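Local coordinates for Glyoxalase/bleomycin resistance protein/dioxygenase (Vibrio splendidus, PDB 2RK9) that is of unknown specific function but belongs to the glyoxalase/bleomycin resistance protein/dioxygenase superfamily, many of whose members bind metals or small molecules in sheet-lined pockets, at residues V8-C13 / G74-W79; L101-K106 / K118-Q123. The protein carries 1 engineered substitution. All blocks are in the same frame, centred on the assembly; numbering follows the deposited sequence.

Interaction 1. Residues V8-C13 / G74-W79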
ATOM      1  N   VAL B   8       4.760  -3.248  -2.271  1.00  5.87           N
ATOM      2  CA  VAL B   8       5.231  -1.926  -2.650  1.00  6.84           C
ATOM      3  C   VAL B   8       4.107  -1.230  -3.399  1.00  5.98           C
ATOM      4  O   VAL B   8       3.729  -1.629  -4.493  1.00  6.26           O
ATOM      5  CB  VAL B   8       6.488  -1.994  -3.559  1.00  6.44           C
ATOM      6  CG1 VAL B   8       6.975  -0.581  -3.881  1.00  7.89           C
ATOM      7  CG2 VAL B   8       7.599  -2.782  -2.865  1.00  5.83           C
ATOM      8  N   PRO B   9       3.535  -0.193  -2.792  1.00  6.23           N
ATOM      9  CA  PRO B   9       2.447   0.533  -3.444  1.00  5.80           C
ATOM     10  C   PRO B   9       2.959   1.337  -4.626  1.00  5.30           C
ATOM     11  O   PRO B   9       4.040   1.915  -4.571  1.00  5.79           O
ATOM     12  CB  PRO B   9       1.929   1.449  -2.336  1.00  7.12           C
ATOM     13  CG  PRO B   9       2.309   0.731  -1.074  1.00  8.76           C
ATOM     14  CD  PRO B   9       3.698   0.252  -1.398  1.00  6.95           C
ATOM     15  N   GLU B  10       2.188   1.346  -5.704  1.00  5.76           N
ATOM     16  CA  GLU B  10       2.542   2.146  -6.863  1.00  6.81           C
ATOM     17  C   GLU B  10       1.432   3.180  -6.926  1.00  6.53           C
ATOM     18  O   GLU B  10       0.255   2.831  -6.981  1.00  7.01           O
ATOM     19  CB  GLU B  10       2.571   1.311  -8.137  1.00  8.06           C
ATOM     20  CG  GLU B  10       2.802   2.152  -9.382  1.00 12.55           C
ATOM     21  CD  GLU B  10       3.122   1.317 -10.603  1.00 15.93           C
ATOM     22  OE1 GLU B  10       2.453   0.286 -10.801  1.00 17.56           O
ATOM     23  OE2 GLU B  10       4.041   1.706 -11.363  1.00 18.18           O
ATOM     24  N   LEU B  11       1.813   4.450  -6.908  1.00  5.80           N
ATOM     25  CA  LEU B  11       0.843   5.539  -6.905  1.00  6.28           C
ATOM     26  C   LEU B  11       0.812   6.371  -8.179  1.00  6.59           C
ATOM     27  O   LEU B  11       1.850   6.808  -8.665  1.00  6.45           O
ATOM     28  CB  LEU B  11       1.149   6.477  -5.735  1.00  6.25           C
ATOM     29  CG  LEU B  11       1.464   5.829  -4.386  1.00  7.64           C
ATOM     30  CD1 LEU B  11       1.851   6.917  -3.389  1.00  9.21           C
ATOM     31  CD2 LEU B  11       0.260   5.032  -3.900  1.00  8.51           C
ATOM     32  N   TYR B  12      -0.388   6.597  -8.710  1.00  7.09           N
ATOM     33  CA  TYR B  12      -0.534   7.436  -9.890  1.00  7.53           C
ATOM     34  C   TYR B  12      -0.407   8.880  -9.406  1.00  7.42           C
ATOM     35  O   TYR B  12      -0.919   9.220  -8.344  1.00  7.78           O
ATOM     36  CB  TYR B  12      -1.907   7.264 -10.542  1.00  9.58           C
ATOM     37  CG  TYR B  12      -2.114   8.261 -11.664  1.00 13.45           C
ATOM     38  CD1 TYR B  12      -1.419   8.134 -12.866  1.00 15.23           C
ATOM     39  CD2 TYR B  12      -2.929   9.385 -11.488  1.00 15.32           C
ATOM     40  CE1 TYR B  12      -1.521   9.100 -13.862  1.00 17.73           C
ATOM     41  CE2 TYR B  12      -3.038  10.355 -12.477  1.00 15.64           C
ATOM     42  CZ  TYR B  12      -2.330  10.205 -13.659  1.00 18.18           C
ATOM     43  OH  TYR B  12      -2.430  11.162 -14.638  1.00 20.24           O
ATOM     44  N   CYS B  13       0.265   9.721 -10.185  1.00  6.15           N
ATOM     45  CA  CYS B  13       0.459  11.119  -9.807  1.00  6.76           C
ATOM     46  C   CYS B  13       0.018  12.071 -10.915  1.00  7.53           C
ATOM     47  O   CYS B  13       0.348  11.866 -12.083  1.00  9.01           O
ATOM     48  CB  CYS B  13       1.933  11.390  -9.484  1.00  7.57           C
ATOM     49  SG  CYS B  13       2.632  10.374  -8.144  1.00  9.27           S
ATOM     50  N   GLY B  74      -6.044   4.999  -8.384  1.00  7.16           N
ATOM     51  CA  GLY B  74      -4.679   5.461  -8.527  1.00  6.56           C
ATOM     52  C   GLY B  74      -3.647   4.583  -7.848  1.00  6.89           C
ATOM     53  O   GLY B  74      -2.447   4.764  -8.058  1.00  6.82           O
ATOM     54  N   VAL B  75      -4.099   3.637  -7.029  1.00  6.33           N
ATOM     55  CA  VAL B  75      -3.175   2.750  -6.324  1.00  8.27           C
ATOM     56  C   VAL B  75      -3.151   1.317  -6.853  1.00  8.37           C
ATOM     57  O   VAL B  75      -4.189   0.714  -7.129  1.00  8.80           O
ATOM     58  CB  VAL B  75      -3.489   2.680  -4.816  1.00  7.12           C
ATOM     59  CG1 VAL B  75      -2.362   1.967  -4.082  1.00  8.05           C
ATOM     60  CG2 VAL B  75      -3.670   4.062  -4.266  1.00  8.09           C
ATOM     61  N   ASN B  76      -1.942   0.790  -6.978  1.00  8.15           N
ATOM     62  CA  ASN B  76      -1.730  -0.576  -7.417  1.00 10.93           C
ATOM     63  C   ASN B  76      -0.739  -1.142  -6.403  1.00  9.28           C
ATOM     64  O   ASN B  76       0.360  -0.613  -6.243  1.00 10.74           O
ATOM     65  CB  ASN B  76      -1.150  -0.606  -8.833  1.00 15.53           C
ATOM     66  CG  ASN B  76      -0.698  -1.984  -9.244  1.00 21.46           C
ATOM     67  OD1 ASN B  76      -1.452  -2.951  -9.148  1.00 25.74           O
ATOM     68  ND2 ASN B  76       0.545  -2.085  -9.711  1.00 25.35           N
ATOM     69  N   PHE B  77      -1.150  -2.186  -5.688  1.00  8.25           N
ATOM     70  CA  PHE B  77      -0.297  -2.808  -4.677  1.00  7.16           C
ATOM     71  C   PHE B  77       0.561  -3.914  -5.286  1.00  7.53           C
ATOM     72  O   PHE B  77       0.044  -4.974  -5.619  1.00  7.39           O
ATOM     73  CB  PHE B  77      -1.162  -3.407  -3.561  1.00  6.56           C
ATOM     74  CG  PHE B  77      -1.946  -2.385  -2.777  1.00  8.35           C
ATOM     75  CD1 PHE B  77      -1.317  -1.574  -1.835  1.00  9.48           C
ATOM     76  CD2 PHE B  77      -3.314  -2.228  -2.988  1.00  9.68           C
ATOM     77  CE1 PHE B  77      -2.037  -0.621  -1.113  1.00 10.26           C
ATOM     78  CE2 PHE B  77      -4.046  -1.275  -2.271  1.00 11.86           C
ATOM     79  CZ  PHE B  77      -3.399  -0.469  -1.329  1.00 11.45           C
ATOM     80  N   GLN B  78       1.859  -3.662  -5.449  1.00  6.92           N
ATOM     81  CA  GLN B  78       2.755  -4.682  -5.991  1.00  9.17           C
ATOM     82  C   GLN B  78       3.079  -5.564  -4.797  1.00  8.18           C
ATOM     83  O   GLN B  78       3.870  -5.195  -3.930  1.00  9.18           O
ATOM     84  CB  GLN B  78       4.026  -4.064  -6.560  1.00 10.44           C
ATOM     85  CG  GLN B  78       5.049  -5.107  -6.994  1.00 15.96           C
ATOM     86  CD  GLN B  78       6.269  -4.490  -7.646  1.00 19.74           C
ATOM     87  OE1 GLN B  78       6.217  -4.054  -8.795  1.00 23.07           O
ATOM     88  NE2 GLN B  78       7.377  -4.439  -6.906  1.00 22.59           N
ATOM     89  N   TRP B  79       2.470  -6.744  -4.789  1.00  6.87           N
ATOM     90  CA  TRP B  79       2.570  -7.683  -3.685  1.00  5.90           C
ATOM     91  C   TRP B  79       3.359  -8.954  -3.976  1.00  6.64           C
ATOM     92  O   TRP B  79       2.932  -9.779  -4.787  1.00  5.91           O
ATOM     93  CB  TRP B  79       1.141  -8.035  -3.275  1.00  6.10           C
ATOM     94  CG  TRP B  79       1.009  -8.785  -2.003  1.00  6.64           C
ATOM     95  CD1 TRP B  79       1.395 -10.067  -1.767  1.00  8.35           C
ATOM     96  CD2 TRP B  79       0.419  -8.307  -0.789  1.00  7.22           C
ATOM     97  NE1 TRP B  79       1.081 -10.425  -0.474  1.00  7.53           N
ATOM     98  CE2 TRP B  79       0.483  -9.361   0.147  1.00  8.16           C
ATOM     99  CE3 TRP B  79      -0.154  -7.088  -0.400  1.00  5.72           C
ATOM    100  CZ2 TRP B  79      -0.005  -9.238   1.449  1.00  7.70           C
ATOM    101  CZ3 TRP B  79      -0.639  -6.966   0.901  1.00  7.39           C
ATOM    102  CH2 TRP B  79      -0.558  -8.036   1.807  1.00  6.96           C
TER

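Interaction 2. Residues L101-K106 / K118-Q123. Engineered in segment 118-123: Met121 (natural residue Ile).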
ATOM      1  N   LEU B 101      -5.815  -8.664 -14.680  1.00 12.77           N
ATOM      2  CA  LEU B 101      -4.744  -8.940 -15.632  1.00 13.34           C
ATOM      3  C   LEU B 101      -4.409 -10.418 -15.455  1.00 12.40           C
ATOM      4  O   LEU B 101      -4.139 -10.859 -14.340  1.00 10.86           O
ATOM      5  CB  LEU B 101      -3.506  -8.092 -15.328  1.00 15.37           C
ATOM      6  CG  LEU B 101      -2.336  -8.294 -16.299  1.00 17.65           C
ATOM      7  CD1 LEU B 101      -2.615  -7.593 -17.595  1.00 17.62           C
ATOM      8  CD2 LEU B 101      -1.066  -7.732 -15.696  1.00 18.02           C
ATOM      9  N   ALA B 102      -4.444 -11.179 -16.547  1.00 11.98           N
ATOM     10  CA  ALA B 102      -4.161 -12.610 -16.490  1.00 11.78           C
ATOM     11  C   ALA B 102      -2.690 -12.895 -16.214  1.00 11.83           C
ATOM     12  O   ALA B 102      -1.816 -12.073 -16.513  1.00 12.72           O
ATOM     13  CB  ALA B 102      -4.579 -13.279 -17.790  1.00 11.52           C
ATOM     14  N   LEU B 103      -2.429 -14.068 -15.643  1.00 11.55           N
ATOM     15  CA  LEU B 103      -1.069 -14.483 -15.309  1.00 10.66           C
ATOM     16  C   LEU B 103      -0.155 -14.375 -16.518  1.00 11.19           C
ATOM     17  O   LEU B 103      -0.496 -14.810 -17.622  1.00 10.40           O
ATOM     18  CB  LEU B 103      -1.060 -15.923 -14.799  1.00 11.27           C
ATOM     19  CG  LEU B 103       0.257 -16.423 -14.210  1.00  9.49           C
ATOM     20  CD1 LEU B 103       0.575 -15.648 -12.942  1.00 11.42           C
ATOM     21  CD2 LEU B 103       0.132 -17.913 -13.909  1.00 11.79           C
ATOM     22  N   GLU B 104       1.023 -13.814 -16.284  1.00 10.24           N
ATOM     23  CA  GLU B 104       1.994 -13.614 -17.341  1.00 11.48           C
ATOM     24  C   GLU B 104       3.407 -13.619 -16.773  1.00 11.53           C
ATOM     25  O   GLU B 104       3.624 -13.282 -15.613  1.00 10.21           O
ATOM     26  CB  GLU B 104       1.743 -12.261 -18.007  1.00 14.22           C
ATOM     27  CG  GLU B 104       1.933 -11.098 -17.037  1.00 15.89           C
ATOM     28  CD  GLU B 104       1.941  -9.741 -17.711  1.00 19.49           C
ATOM     29  OE1 GLU B 104       2.410  -9.649 -18.863  1.00 19.22           O
ATOM     30  OE2 GLU B 104       1.500  -8.756 -17.078  1.00 21.06           O
ATOM     31  N   SER B 105       4.365 -13.997 -17.609  1.00 11.36           N
ATOM     32  CA  SER B 105       5.767 -13.996 -17.221  1.00 11.92           C
ATOM     33  C   SER B 105       6.389 -12.785 -17.905  1.00 12.37           C
ATOM     34  O   SER B 105       6.511 -12.766 -19.125  1.00 14.26           O
ATOM     35  CB  SER B 105       6.475 -15.259 -17.718  1.00 12.23           C
ATOM     36  OG  SER B 105       5.927 -16.432 -17.140  1.00 14.71           O
ATOM     37  N   LYS B 106       6.772 -11.778 -17.127  1.00 11.54           N
ATOM     38  CA  LYS B 106       7.392 -10.578 -17.681  1.00 13.48           C
ATOM     39  C   LYS B 106       8.901 -10.647 -17.471  1.00 13.53           C
ATOM     40  O   LYS B 106       9.366 -10.921 -16.365  1.00 12.56           O
ATOM     41  CB  LYS B 106       6.846  -9.316 -17.002  1.00 15.57           C
ATOM     42  CG  LYS B 106       5.422  -8.958 -17.370  1.00 20.95           C
ATOM     43  CD  LYS B 106       5.025  -7.622 -16.758  1.00 22.24           C
ATOM     44  CE  LYS B 106       5.815  -6.472 -17.372  1.00 24.49           C
ATOM     45  NZ  LYS B 106       5.562  -5.179 -16.657  1.00 26.58           N
ATOM     46  N   LYS B 118       6.721 -13.408 -12.658  1.00 11.41           N
ATOM     47  CA  LYS B 118       5.356 -13.761 -13.009  1.00 10.67           C
ATOM     48  C   LYS B 118       4.441 -12.854 -12.203  1.00  9.91           C
ATOM     49  O   LYS B 118       4.741 -12.536 -11.055  1.00 10.19           O
ATOM     50  CB  LYS B 118       5.061 -15.217 -12.654  1.00 11.51           C
ATOM     51  CG  LYS B 118       5.750 -16.241 -13.535  1.00 14.01           C
ATOM     52  CD  LYS B 118       5.350 -17.647 -13.117  1.00 15.04           C
ATOM     53  CE  LYS B 118       5.965 -18.680 -14.027  1.00 16.79           C
ATOM     54  NZ  LYS B 118       5.503 -20.051 -13.681  1.00 15.31           N
ATOM     55  N   GLN B 119       3.338 -12.423 -12.808  1.00  9.56           N
ATOM     56  CA  GLN B 119       2.386 -11.567 -12.112  1.00 10.27           C
ATOM     57  C   GLN B 119       1.010 -11.616 -12.728  1.00  9.22           C
ATOM     58  O   GLN B 119       0.843 -11.962 -13.898  1.00  8.88           O
ATOM     59  CB  GLN B 119       2.838 -10.101 -12.118  1.00 13.40           C
ATOM     60  CG  GLN B 119       2.843  -9.438 -13.498  1.00 16.43           C
ATOM     61  CD  GLN B 119       3.411  -8.012 -13.477  1.00 18.60           C
ATOM     62  OE1 GLN B 119       4.578  -7.794 -13.138  1.00 22.26           O
ATOM     63  NE2 GLN B 119       2.582  -7.040 -13.834  1.00 22.77           N
ATOM     64  N   PHE B 120       0.027 -11.262 -11.912  1.00  8.34           N
ATOM     65  CA  PHE B 120      -1.348 -11.159 -12.354  1.00  8.01           C
ATOM     66  C   PHE B 120      -1.980 -10.117 -11.445  1.00  8.36           C
ATOM     67  O   PHE B 120      -1.452  -9.822 -10.376  1.00  7.50           O
ATOM     68  CB  PHE B 120      -2.083 -12.511 -12.297  1.00  8.24           C
ATOM     69  CG  PHE B 120      -2.537 -12.936 -10.930  1.00  8.79           C
ATOM     70  CD1 PHE B 120      -3.800 -12.583 -10.463  1.00 10.85           C
ATOM     71  CD2 PHE B 120      -1.739 -13.759 -10.143  1.00  8.40           C
ATOM     72  CE1 PHE B 120      -4.265 -13.048  -9.230  1.00 11.56           C
ATOM     73  CE2 PHE B 120      -2.190 -14.228  -8.913  1.00 10.28           C
ATOM     74  CZ  PHE B 120      -3.457 -13.874  -8.457  1.00 10.49           C
HETATM   75  N   MSE B 121      -3.071  -9.518 -11.893  1.00  7.82           N
HETATM   76  CA  MSE B 121      -3.727  -8.510 -11.078  1.00  9.71           C
HETATM   77  C   MSE B 121      -5.150  -8.897 -10.765  1.00 10.51           C
HETATM   78  O   MSE B 121      -5.840  -9.495 -11.589  1.00  9.54           O
HETATM   79  CB  MSE B 121      -3.728  -7.154 -11.781  1.00 12.67           C
HETATM   80  CG  MSE B 121      -2.367  -6.486 -11.853  1.00 15.31           C
HETATM   81 SE   MSE B 121      -2.440  -4.824 -12.809  1.00 23.41          SE
HETATM   82  CE  MSE B 121      -3.387  -3.782 -11.489  1.00 17.58           C
ATOM     83  N   VAL B 122      -5.589  -8.547  -9.565  1.00  8.73           N
ATOM     84  CA  VAL B 122      -6.946  -8.851  -9.151  1.00  9.54           C
ATOM     85  C   VAL B 122      -7.550  -7.651  -8.454  1.00  9.20           C
ATOM     86  O   VAL B 122      -6.845  -6.860  -7.838  1.00  9.23           O
ATOM     87  CB  VAL B 122      -6.991 -10.065  -8.188  1.00 12.19           C
ATOM     88  CG1 VAL B 122      -6.319  -9.727  -6.875  1.00 12.82           C
ATOM     89  CG2 VAL B 122      -8.427 -10.492  -7.955  1.00 14.90           C
ATOM     90  N   GLN B 123      -8.859  -7.511  -8.575  1.00  9.20           N
ATOM     91  CA  GLN B 123      -9.559  -6.424  -7.923  1.00  9.17           C
ATOM     92  C   GLN B 123     -10.396  -7.044  -6.824  1.00  8.57           C
ATOM     93  O   GLN B 123     -11.132  -8.000  -7.064  1.00  9.02           O
ATOM     94  CB  GLN B 123     -10.472  -5.696  -8.908  1.00 11.14           C
ATOM     95  CG  GLN B 123     -11.307  -4.619  -8.238  1.00 12.53           C
ATOM     96  CD  GLN B 123     -12.196  -3.892  -9.208  1.00 16.21           C
ATOM     97  OE1 GLN B 123     -13.007  -4.504  -9.896  1.00 18.89           O
ATOM     98  NE2 GLN B 123     -12.049  -2.577  -9.276  1.00 18.04           N
TER

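Interaction 1. Residues V8-C13 / G74-W79
Glu10 and Asn76 stand side by side on one face of an antiparallel strand pair, both with CG anti to the backbone N, so the two chains rise together. Their carboxylate and amide planes are turned 37° apart, and Glu10 OE1 forms a salt bridge with Arg131 of strand 129-135, on the far side of 75-79. The same face carries Val8 and Gln78, whose extended chain leaves the strand in the same sense; its CB passes 3.2 Å from Val8 O. On the opposite face the side chains are apolar. Leu11 sends CD2 alongside the fork of Val75, 4.0 Å from CG1, while Val75 CG1 also lies over one face of the Phe77 ring, offset toward its rim. Pro9 CG approaches the ring obliquely, 4.4 Å from Phe77 CD1, and Phe130 meets that ring as well. Beneath these side chains runs a regular backbone ladder. Glu10 N gives a bond of 2.7 Å to Asn76 O and Asn76 N returns one to Glu10 O, both in the carbonyl plane; at the next such pair Gln78 N reaches Val8 O from 44° above the carbonyl plane. Pro9 faces Phe77 at a non-hydrogen-bonded position, so its missing N-H costs this ladder nothing. Tyr12 N ends the ladder on Gly74 O at 2.8 Å, and Tyr12 O accepts a hydrogen bond from Tyr128 OH of the second subunit. Joining 7-12 to 75-80 links two beta-alpha-beta-beta-beta modules at mid-sheet, consistent with this superfamily. The pair divides a largely polar face, where Arg131 probably stabilises Glu10 as a carboxylate despite nearby Glu53, from an apolar face that packs Leu11 and Val75 against Tyr128 of the second subunit.

Interaction 2. Residues L101-K106 / K118-Q123
The tight part of this beta hairpin lies where Leu101 O meets Phe120 CB. Leu101 O takes the N-H of Met121 on a lone pair at 3.0 Å; it lies 3.3 Å from Phe120 CB and, farther off, near the plane of the ring at its edge. Leu101 CB touches CB of Met121, an engineered selenomethionine, at 3.7 Å. Between Leu101 and Glu104 the register slips by one residue, a beta bulge beside which Leu103 CD1 comes obliquely to Phe120 CD2 at 4.1 Å. Phe120 has CG in the crowded position between N and carbonyl carbon (chi1 78°), and Tyr88 of helix 84-94 meets its ring edge-to-face. Past the bulge, Glu104 and Gln119 exchange two backbone bonds, Gln119 N lying nearly along the C=O axis of Glu104. Their side chains both take the crowded chi1 position and run side by side, with carboxylate and amide planes 84° apart. The looser end follows: Lys106 crosses Gln119 obliquely, its CD 3.7 Å from Gln119 OE1, which is hydrogen-bonded to Gln117 NE2, and exposed Ser105 rests OG 3.6 Å from Lys118 CG. Backbone bonds thus tie the strands on both sides of the bulge; Leu103 and Phe120 pack on helix 84-94, whereas the outer side chains add mostly aliphatic contacts, Lys118 carrying its charge away to a salt bridge with Glu85.

Overall arrangement
Interaction 1 closes before interaction 2 opens along the chain, and their centres lie 15 Å apart in the same mixed sheet. Interaction 1 joins strands 7-12 and 75-80 near the centre of the chain; interaction 2 is the hairpin of 99-108 and 115-123, with 99-108 outermost within this chain. Strand 129-135 lies between 75-80 and 115-123 and bonds to both. Asn76 and the engineered Met121 touch across it, on the sheet face that also carries Arg131. Both contacts also reach the second subunit. The curved sheet with helices 16-26 and 84-94 is consistent with the paired beta-alpha-beta-beta-beta modules of this superfamily, in which such a concave face commonly forms the binding pocket.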